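Local coordinates for putative isomerase YbhH (Escherichia coli, PDB 6OTV), which is probably an isomerase of the PrpF family, at residues V7-G12 with R337-I342; G12-A17 with T57-I62; G16-A21 with S98-F103. All coordinates share one frame; numbering follows the deposited sequence.

Interaction 1 (V7-G12 with R337-I342). With EDO (1,2-ethanediol), chain E; EDO (1,2-ethanediol), chain N.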
loop_
_atom_site.group_PDB
_atom_site.type_symbol
_atom_site.label_atom_id
_atom_site.label_comp_id
_atom_site.label_asym_id
_atom_site.label_seq_id
_atom_site.Cartn_x
_atom_site.Cartn_y
_atom_site.Cartn_z
ATOM N N VAL A 7 -17.808 -3.653 -21.644
ATOM C CA VAL A 7 -17.174 -2.446 -22.161
ATOM C C VAL A 7 -15.883 -2.867 -22.850
ATOM O O VAL A 7 -15.015 -3.483 -22.220
ATOM C CB VAL A 7 -16.877 -1.420 -21.051
ATOM C CG1 VAL A 7 -16.061 -0.260 -21.606
ATOM C CG2 VAL A 7 -18.164 -0.908 -20.417
ATOM N N MET A 8 -15.756 -2.550 -24.136
ATOM C CA MET A 8 -14.498 -2.748 -24.843
ATOM C C MET A 8 -13.656 -1.491 -24.706
ATOM O O MET A 8 -14.147 -0.379 -24.932
ATOM C CB MET A 8 -14.715 -3.069 -26.322
ATOM C CG MET A 8 -13.437 -3.315 -27.105
ATOM S SD MET A 8 -13.744 -3.573 -28.867
ATOM C CE MET A 8 -14.759 -5.048 -28.826
ATOM N N MET A 9 -12.400 -1.669 -24.327
ATOM C CA MET A 9 -11.459 -0.568 -24.236
ATOM C C MET A 9 -10.148 -0.977 -24.882
ATOM O O MET A 9 -9.749 -2.145 -24.831
ATOM C CB MET A 9 -11.191 -0.151 -22.781
ATOM C CG MET A 9 -12.420 0.230 -21.978
ATOM S SD MET A 9 -11.962 0.816 -20.336
ATOM C CE MET A 9 -11.210 2.394 -20.739
ATOM N N ARG A 10 -9.486 -0.007 -25.502
ATOM C CA ARG A 10 -8.073 -0.156 -25.810
ATOM C C ARG A 10 -7.281 0.189 -24.558
ATOM O O ARG A 10 -7.445 1.276 -23.991
ATOM C CB ARG A 10 -7.655 0.740 -26.973
ATOM C CG ARG A 10 -6.148 0.712 -27.242
ATOM C CD ARG A 10 -5.732 1.697 -28.322
ATOM N NE ARG A 10 -6.070 3.072 -27.966
ATOM C CZ ARG A 10 -5.375 3.817 -27.110
ATOM N NH1 ARG A 10 -4.301 3.320 -26.509
ATOM N NH2 ARG A 10 -5.760 5.060 -26.850
ATOM N N GLY A 11 -6.459 -0.749 -24.103
ATOM C CA GLY A 11 -5.536 -0.479 -23.022
ATOM C C GLY A 11 -4.115 -0.522 -23.538
ATOM O O GLY A 11 -3.570 -1.607 -23.764
ATOM N N GLY A 12 -3.510 0.641 -23.739
ATOM C CA GLY A 12 -2.184 0.675 -24.331
ATOM C C GLY A 12 -2.229 0.095 -25.731
ATOM O O GLY A 12 -2.992 0.549 -26.591
ATOM N N ARG A 337 1.055 5.202 -20.278
ATOM C CA ARG A 337 0.291 4.543 -21.326
ATOM C C ARG A 337 -0.846 5.464 -21.742
ATOM O O ARG A 337 -0.985 6.584 -21.241
ATOM C CB ARG A 337 -0.258 3.186 -20.859
ATOM C CG ARG A 337 0.787 2.189 -20.376
ATOM C CD ARG A 337 1.344 1.357 -21.519
ATOM N NE ARG A 337 2.258 2.124 -22.356
ATOM C CZ ARG A 337 2.752 1.690 -23.510
ATOM N NH1 ARG A 337 2.414 0.491 -23.969
ATOM N NH2 ARG A 337 3.578 2.458 -24.206
ATOM N N THR A 338 -1.662 4.993 -22.678
ATOM C CA THR A 338 -2.917 5.647 -23.013
ATOM C C THR A 338 -4.004 4.588 -23.081
ATOM O O THR A 338 -3.731 3.397 -23.258
ATOM C CB THR A 338 -2.853 6.410 -24.346
ATOM O OG1 THR A 338 -2.789 5.472 -25.429
ATOM C CG2 THR A 338 -1.636 7.334 -24.395
ATOM N N THR A 339 -5.248 5.033 -22.935
ATOM C CA THR A 339 -6.384 4.131 -23.006
ATOM C C THR A 339 -7.545 4.868 -23.659
ATOM O O THR A 339 -7.541 6.097 -23.765
ATOM C CB THR A 339 -6.771 3.602 -21.614
ATOM O OG1 THR A 339 -7.765 2.578 -21.743
ATOM C CG2 THR A 339 -7.318 4.723 -20.743
ATOM N N ARG A 340 -8.535 4.104 -24.112
ATOM C CA ARG A 340 -9.717 4.705 -24.713
ATOM C C ARG A 340 -10.885 3.739 -24.592
ATOM O O ARG A 340 -10.735 2.539 -24.834
ATOM C CB ARG A 340 -9.478 5.066 -26.184
ATOM C CG ARG A 340 -10.501 6.038 -26.751
ATOM C CD ARG A 340 -10.217 6.355 -28.209
ATOM N NE ARG A 340 -10.596 5.258 -29.094
ATOM C CZ ARG A 340 -11.827 5.068 -29.562
ATOM N NH1 ARG A 340 -12.806 5.898 -29.220
ATOM N NH2 ARG A 340 -12.081 4.042 -30.365
ATOM N N LYS A 341 -12.042 4.272 -24.211
ATOM C CA LYS A 341 -13.272 3.495 -24.218
ATOM C C LYS A 341 -13.813 3.431 -25.640
ATOM O O LYS A 341 -13.971 4.461 -26.301
ATOM C CB LYS A 341 -14.304 4.116 -23.277
ATOM C CG LYS A 341 -15.647 3.402 -23.274
ATOM C CD LYS A 341 -16.598 4.010 -22.255
ATOM C CE LYS A 341 -16.849 5.481 -22.536
ATOM N NZ LYS A 341 -17.914 6.029 -21.649
ATOM N N ILE A 342 -14.086 2.220 -26.114
ATOM C CA ILE A 342 -14.491 1.985 -27.496
ATOM C C ILE A 342 -15.981 1.663 -27.596
ATOM O O ILE A 342 -16.723 2.342 -28.305
ATOM C CB ILE A 342 -13.633 0.874 -28.140
ATOM C CG1 ILE A 342 -12.157 1.277 -28.133
ATOM C CG2 ILE A 342 -14.115 0.578 -29.555
ATOM C CD1 ILE A 342 -11.232 0.243 -28.742
HETATM C C1 EDO E . -2.730 7.452 -28.107
HETATM O O1 EDO E . -1.971 6.401 -27.501
HETATM C C2 EDO E . -3.725 6.826 -29.074
HETATM O O2 EDO E . -4.352 7.809 -29.904
HETATM C C1 EDO N . -13.577 9.284 -26.624
HETATM O O1 EDO N . -12.726 8.568 -27.525
HETATM C C2 EDO N . -14.357 8.290 -25.769
HETATM O O2 EDO N . -13.482 7.245 -25.325
#
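Arg10 reaches Thr338 with an extended start and one bend: CG lies anti to the backbone N (chi1 174°), and the chain turns at chi3, where NE swings round. In Thr339, OG1 is anti to its own N (chi1 -172°), and there it meets the Arg10 carbonyl.

The guanidinium of Arg10 is held at NH1. This nitrogen gives a hydrogen bond to Thr338 OG1 at 2.8 Å, with the acceptor somewhat out of the guanidinium plane, and another to Gly12 O at 3.1 Å, lying in that plane. The backbone N of Arg340 lies over one face, and a 1,2-ethanediol carbon over the other.

Arg10 O accepts twice, from Arg340 N at 3.0 Å and from Thr339 OG1 at 2.6 Å. The hydroxyl thus adds a side-chain bond to the antiparallel ladder, in which Arg10 N donates to Arg340 O, Ile342 N to Met8 O and Gly12 N to Thr338 O. Arg10 and Arg340 form a hydrogen-bonded pair; Met9-Lys341 and Gly11-Thr339 are the non-hydrogen-bonded pairs beside it.

Apolar groups fill in around the polar ones. Met9 CE comes within 3.6 Å of Thr339 OG1, and Ile342 CD1 rests 4.0 Å from Arg10 CB. The amino group of Lys341 turns elsewhere, to a salt bridge with Glu106.

Backbone and side-chain bonds therefore join strands 3-11 and 332-344, from opposite ends of the sequence, and the Arg10 guanidinium ties Thr338 to the turn at Gly12, its charge probably eased by these neutral oxygen acceptors.

Interaction 2 (G12-A17 with T57-I62); sequences GTSRGA and TSKVAI
Thr57 lies against one face of the Arg15 guanidinium, its CG2 methyl 3.9 Å above the plane and over the centre of the group. Thr57 CB comes in on that face too, 3.7 Å from Arg15 NH2. At the edge, in the plane, sits a water that accepts from Arg15 NE at 2.9 Å and donates to Thr57 O, so the same two residues meet both by face packing and through a water bridge. CG of Arg15 is anti to its backbone N (chi1 -168°), which starts the chain outward, and the bend at chi3 sets NE where it meets the water.

Further on, the backbones come together as parallel strands. Lys59 O accepts from Ala17 N at 3.1 Å, and Ala17 O from Ala61 N at 2.9 Å, the second bond being the straighter (168° at the hydrogen). Gly16 pairs with Lys59, and its CA approaches Lys59 O to 3.1 Å in a CA-H...O contact; a CB here would run into that oxygen. Ser14 OG touches Lys59 CE at 3.3 Å, and the lysine NZ is hydrogen-bonded to Gln79.

The short strand axes are turned by 59°. Strands 14-20 and 59-65 are parallel neighbours, with helix 28-39 in the connection between them. That helix covers the face bearing Ala17 and Val60, with Met39 touching both and Leu35 reaching Val60. Strand 3-11 lies along the other edge of 14-20, and strand 73-80 along the other edge of 59-65.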
loop_
_atom_site.group_PDB
_atom_site.type_symbol
_atom_site.label_atom_id
_atom_site.label_comp_id
_atom_site.label_asym_id
_atom_site.label_seq_id
_atom_site.Cartn_x
_atom_site.Cartn_y
_atom_site.Cartn_z
ATOM N N GLY A 12 -3.510 0.641 -23.739
ATOM C CA GLY A 12 -2.184 0.675 -24.331
ATOM C C GLY A 12 -2.229 0.095 -25.731
ATOM O O GLY A 12 -2.992 0.549 -26.591
ATOM N N THR A 13 -1.416 -0.935 -25.967
ATOM C CA THR A 13 -1.354 -1.617 -27.253
ATOM C C THR A 13 -2.208 -2.879 -27.284
ATOM O O THR A 13 -1.998 -3.744 -28.141
ATOM C CB THR A 13 0.094 -1.962 -27.598
ATOM O OG1 THR A 13 0.632 -2.827 -26.588
ATOM C CG2 THR A 13 0.932 -0.704 -27.676
ATOM N N SER A 14 -3.157 -3.006 -26.362
ATOM C CA SER A 14 -4.040 -4.158 -26.284
ATOM C C SER A 14 -5.483 -3.681 -26.285
ATOM O O SER A 14 -5.771 -2.502 -26.067
ATOM C CB SER A 14 -3.758 -4.999 -25.030
ATOM O OG SER A 14 -2.476 -5.597 -25.096
ATOM N N ARG A 15 -6.396 -4.622 -26.519
ATOM C CA ARG A 15 -7.823 -4.336 -26.548
ATOM C C ARG A 15 -8.581 -5.557 -26.046
ATOM O O ARG A 15 -8.165 -6.696 -26.274
ATOM C CB ARG A 15 -8.279 -3.971 -27.964
ATOM C CG ARG A 15 -9.675 -3.389 -28.062
ATOM C CD ARG A 15 -10.065 -3.257 -29.522
ATOM N NE ARG A 15 -10.390 -4.558 -30.098
ATOM C CZ ARG A 15 -10.273 -4.857 -31.388
ATOM N NH1 ARG A 15 -9.819 -3.953 -32.247
ATOM N NH2 ARG A 15 -10.599 -6.068 -31.816
ATOM N N GLY A 16 -9.694 -5.316 -25.362
ATOM C CA GLY A 16 -10.504 -6.426 -24.899
ATOM C C GLY A 16 -11.677 -5.958 -24.065
ATOM O O GLY A 16 -11.986 -4.765 -23.995
ATOM N N ALA A 17 -12.333 -6.927 -23.432
ATOM C CA ALA A 17 -13.514 -6.656 -22.627
ATOM C C ALA A 17 -13.127 -6.268 -21.210
ATOM O O ALA A 17 -12.234 -6.870 -20.604
ATOM C CB ALA A 17 -14.441 -7.869 -22.575
ATOM N N THR A 57 -5.761 -8.497 -29.021
ATOM C CA THR A 57 -7.146 -8.043 -29.054
ATOM C C THR A 57 -8.103 -9.125 -28.565
ATOM O O THR A 57 -9.265 -9.171 -28.974
ATOM C CB THR A 57 -7.527 -7.588 -30.462
ATOM O OG1 THR A 57 -7.333 -8.673 -31.376
ATOM C CG2 THR A 57 -6.664 -6.408 -30.898
ATOM N N SER A 58 -7.625 -10.000 -27.686
ATOM C CA SER A 58 -8.421 -11.099 -27.151
ATOM C C SER A 58 -8.157 -11.237 -25.655
ATOM O O SER A 58 -7.853 -12.316 -25.146
ATOM C CB SER A 58 -8.114 -12.398 -27.896
ATOM O OG SER A 58 -8.971 -13.444 -27.470
ATOM N N LYS A 59 -8.277 -10.124 -24.935
ATOM C CA LYS A 59 -7.973 -10.066 -23.516
ATOM C C LYS A 59 -9.211 -9.651 -22.730
ATOM O O LYS A 59 -10.160 -9.082 -23.278
ATOM C CB LYS A 59 -6.821 -9.089 -23.241
ATOM C CG LYS A 59 -5.522 -9.418 -23.978
ATOM C CD LYS A 59 -4.425 -8.424 -23.611
ATOM C CE LYS A 59 -3.125 -8.699 -24.353
ATOM N NZ LYS A 59 -2.510 -9.981 -23.927
ATOM N N VAL A 60 -9.196 -9.951 -21.432
ATOM C CA VAL A 60 -10.294 -9.615 -20.530
ATOM C C VAL A 60 -9.713 -9.033 -19.247
ATOM O O VAL A 60 -8.700 -9.520 -18.734
ATOM C CB VAL A 60 -11.178 -10.844 -20.212
ATOM C CG1 VAL A 60 -12.286 -10.471 -19.241
ATOM C CG2 VAL A 60 -11.767 -11.438 -21.488
ATOM N N ALA A 61 -10.359 -7.988 -18.733
ATOM C CA ALA A 61 -10.064 -7.431 -17.418
ATOM C C ALA A 61 -11.330 -7.497 -16.577
ATOM O O ALA A 61 -12.365 -6.942 -16.965
ATOM C CB ALA A 61 -9.564 -5.989 -17.524
ATOM N N ILE A 62 -11.252 -8.172 -15.436
ATOM C CA ILE A 62 -12.383 -8.319 -14.525
ATOM C C ILE A 62 -12.123 -7.421 -13.322
ATOM O O ILE A 62 -11.176 -7.646 -12.557
ATOM C CB ILE A 62 -12.592 -9.781 -14.108
ATOM C CG1 ILE A 62 -12.801 -10.656 -15.351
ATOM C CG2 ILE A 62 -13.770 -9.895 -13.148
ATOM C CD1 ILE A 62 -12.776 -12.152 -15.069
HETATM O O HOH W 1 -11.367 -6.988 -28.876
#

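Interaction 3 (G16-A21 with S98-F103)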
loop_
_atom_site.group_PDB
_atom_site.type_symbol
_atom_site.label_atom_id
_atom_site.label_comp_id
_atom_site.label_asym_id
_atom_site.label_seq_id
_atom_site.Cartn_x
_atom_site.Cartn_y
_atom_site.Cartn_z
ATOM N N GLY A 16 -9.694 -5.316 -25.362
ATOM C CA GLY A 16 -10.504 -6.426 -24.899
ATOM C C GLY A 16 -11.677 -5.958 -24.065
ATOM O O GLY A 16 -11.986 -4.765 -23.995
ATOM N N ALA A 17 -12.333 -6.927 -23.432
ATOM C CA ALA A 17 -13.514 -6.656 -22.627
ATOM C C ALA A 17 -13.127 -6.268 -21.210
ATOM O O ALA A 17 -12.234 -6.870 -20.604
ATOM C CB ALA A 17 -14.441 -7.869 -22.575
ATOM N N PHE A 18 -13.815 -5.259 -20.689
ATOM C CA PHE A 18 -13.724 -4.862 -19.293
ATOM C C PHE A 18 -15.063 -5.176 -18.635
ATOM O O PHE A 18 -16.108 -4.679 -19.071
ATOM C CB PHE A 18 -13.359 -3.382 -19.168
ATOM C CG PHE A 18 -11.900 -3.097 -19.431
ATOM C CD1 PHE A 18 -11.379 -3.193 -20.711
ATOM C CD2 PHE A 18 -11.050 -2.740 -18.394
ATOM C CE1 PHE A 18 -10.039 -2.940 -20.956
ATOM C CE2 PHE A 18 -9.709 -2.483 -18.630
ATOM C CZ PHE A 18 -9.202 -2.585 -19.913
ATOM N N LEU A 19 -15.028 -6.020 -17.607
ATOM C CA LEU A 19 -16.223 -6.571 -16.990
ATOM C C LEU A 19 -16.184 -6.338 -15.489
ATOM O O LEU A 19 -15.114 -6.299 -14.877
ATOM C CB LEU A 19 -16.345 -8.078 -17.266
ATOM C CG LEU A 19 -16.304 -8.512 -18.733
ATOM C CD1 LEU A 19 -16.141 -10.020 -18.846
ATOM C CD2 LEU A 19 -17.562 -8.050 -19.456
ATOM N N LEU A 20 -17.366 -6.178 -14.901
ATOM C CA LEU A 20 -17.512 -6.158 -13.454
ATOM C C LEU A 20 -17.671 -7.582 -12.946
ATOM O O LEU A 20 -18.426 -8.375 -13.515
ATOM C CB LEU A 20 -18.721 -5.319 -13.037
ATOM C CG LEU A 20 -18.647 -3.816 -13.295
ATOM C CD1 LEU A 20 -20.007 -3.183 -13.056
ATOM C CD2 LEU A 20 -17.598 -3.179 -12.401
ATOM N N ALA A 21 -16.955 -7.904 -11.866
ATOM C CA ALA A 21 -17.016 -9.252 -11.311
ATOM C C ALA A 21 -18.419 -9.628 -10.850
ATOM O O ALA A 21 -18.732 -10.821 -10.777
ATOM C CB ALA A 21 -16.023 -9.388 -10.156
ATOM N N SER A 98 -3.862 -0.305 -18.156
ATOM C CA SER A 98 -4.042 1.112 -18.460
ATOM C C SER A 98 -5.505 1.527 -18.421
ATOM O O SER A 98 -5.807 2.696 -18.163
ATOM C CB SER A 98 -3.454 1.440 -19.834
ATOM O OG SER A 98 -2.223 0.772 -20.031
ATOM N N GLY A 99 -6.425 0.600 -18.689
ATOM C CA GLY A 99 -7.834 0.937 -18.693
ATOM C C GLY A 99 -8.563 0.745 -17.381
ATOM O O GLY A 99 -9.703 1.200 -17.246
ATOM N N VAL A 100 -7.923 0.104 -16.400
ATOM C CA VAL A 100 -8.624 -0.273 -15.174
ATOM C C VAL A 100 -9.102 0.965 -14.422
ATOM O O VAL A 100 -10.262 1.043 -13.995
ATOM C CB VAL A 100 -7.724 -1.158 -14.293
ATOM C CG1 VAL A 100 -8.370 -1.390 -12.932
ATOM C CG2 VAL A 100 -7.449 -2.487 -14.987
ATOM N N GLY A 101 -8.218 1.952 -14.254
ATOM C CA GLY A 101 -8.563 3.121 -13.458
ATOM C C GLY A 101 -9.725 3.904 -14.037
ATOM O O GLY A 101 -10.661 4.274 -13.322
ATOM N N ALA A 102 -9.681 4.170 -15.345
ATOM C CA ALA A 102 -10.769 4.897 -15.989
ATOM C C ALA A 102 -12.065 4.100 -15.945
ATOM O O ALA A 102 -13.151 4.670 -15.786
ATOM C CB ALA A 102 -10.396 5.234 -17.434
ATOM N N PHE A 103 -11.972 2.776 -16.088
ATOM C CA PHE A 103 -13.167 1.944 -16.017
ATOM C C PHE A 103 -13.768 1.967 -14.617
ATOM O O PHE A 103 -14.994 1.999 -14.461
ATOM C CB PHE A 103 -12.830 0.515 -16.442
ATOM C CG PHE A 103 -14.002 -0.424 -16.407
ATOM C CD1 PHE A 103 -14.873 -0.506 -17.483
ATOM C CD2 PHE A 103 -14.226 -1.234 -15.305
ATOM C CE1 PHE A 103 -15.955 -1.374 -17.455
ATOM C CE2 PHE A 103 -15.305 -2.104 -15.272
ATOM C CZ PHE A 103 -16.168 -2.174 -16.350
#
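Phe18 and Phe103 interlock: the two side chains slide past each other in opposite directions, Phe18 toward the helix backbone at Gly99 and Phe103 toward the backbone of Phe18. The CB of Phe18 is the bump on the strand: it lies over one face of the Phe103 ring, offset toward the rim, 3.7 Å from Phe103 CD1, and makes a CH-pi contact. The Phe18 ring then runs on to the helix, where the hollow is at Gly99. Its CE2 comes to 3.6 Å from Gly99 C, and a CB on Gly99 would clash with the ring tip. Val100 CG2 also approaches CE2, at 4.3 Å.

From the helix, Phe103 has CG anti to its backbone N (chi1 -180°), and its CZ lies 3.7 Å from Phe18 O. The ring planes are at 42° and the centroids 5.8 Å apart. Leu20 CD2 lies 3.8 Å from Phe103 CE2.

No hydrogen bond crosses this interface. Val7 and Met9 of strand 3-11 and Ile63 of strand 59-65 extend the same apolar layer. A helix packed on the inner face of a curled sheet by interlocking aromatics agrees with the sheet-wrapped central helix of the diaminopimelate epimerase-like fold, to whose clan PrpF belongs.

The three contacts lie 8 to 9 Å apart, centre to centre, on one side of the chain's centre, and show how a fold can be built outward from one hairpin. Strands 3-11 and 14-20 are consecutive and antiparallel. Interaction 1 adds strand 332-344 to the first, interaction 2 adds strand 59-65 to the second, and interaction 3 sets helix 94-106 against the second. Gly12 belongs to interactions 1 and 2, Gly16 and Ala17 to 2 and 3. Val7 O to Phe18 N and Ala61 O to Leu19 N are probable hydrogen bonds linking neighbouring contacts. Interaction 1 joins the chain's two ends and the other partners lie between, so segments distant in sequence meet in one unit of the fold.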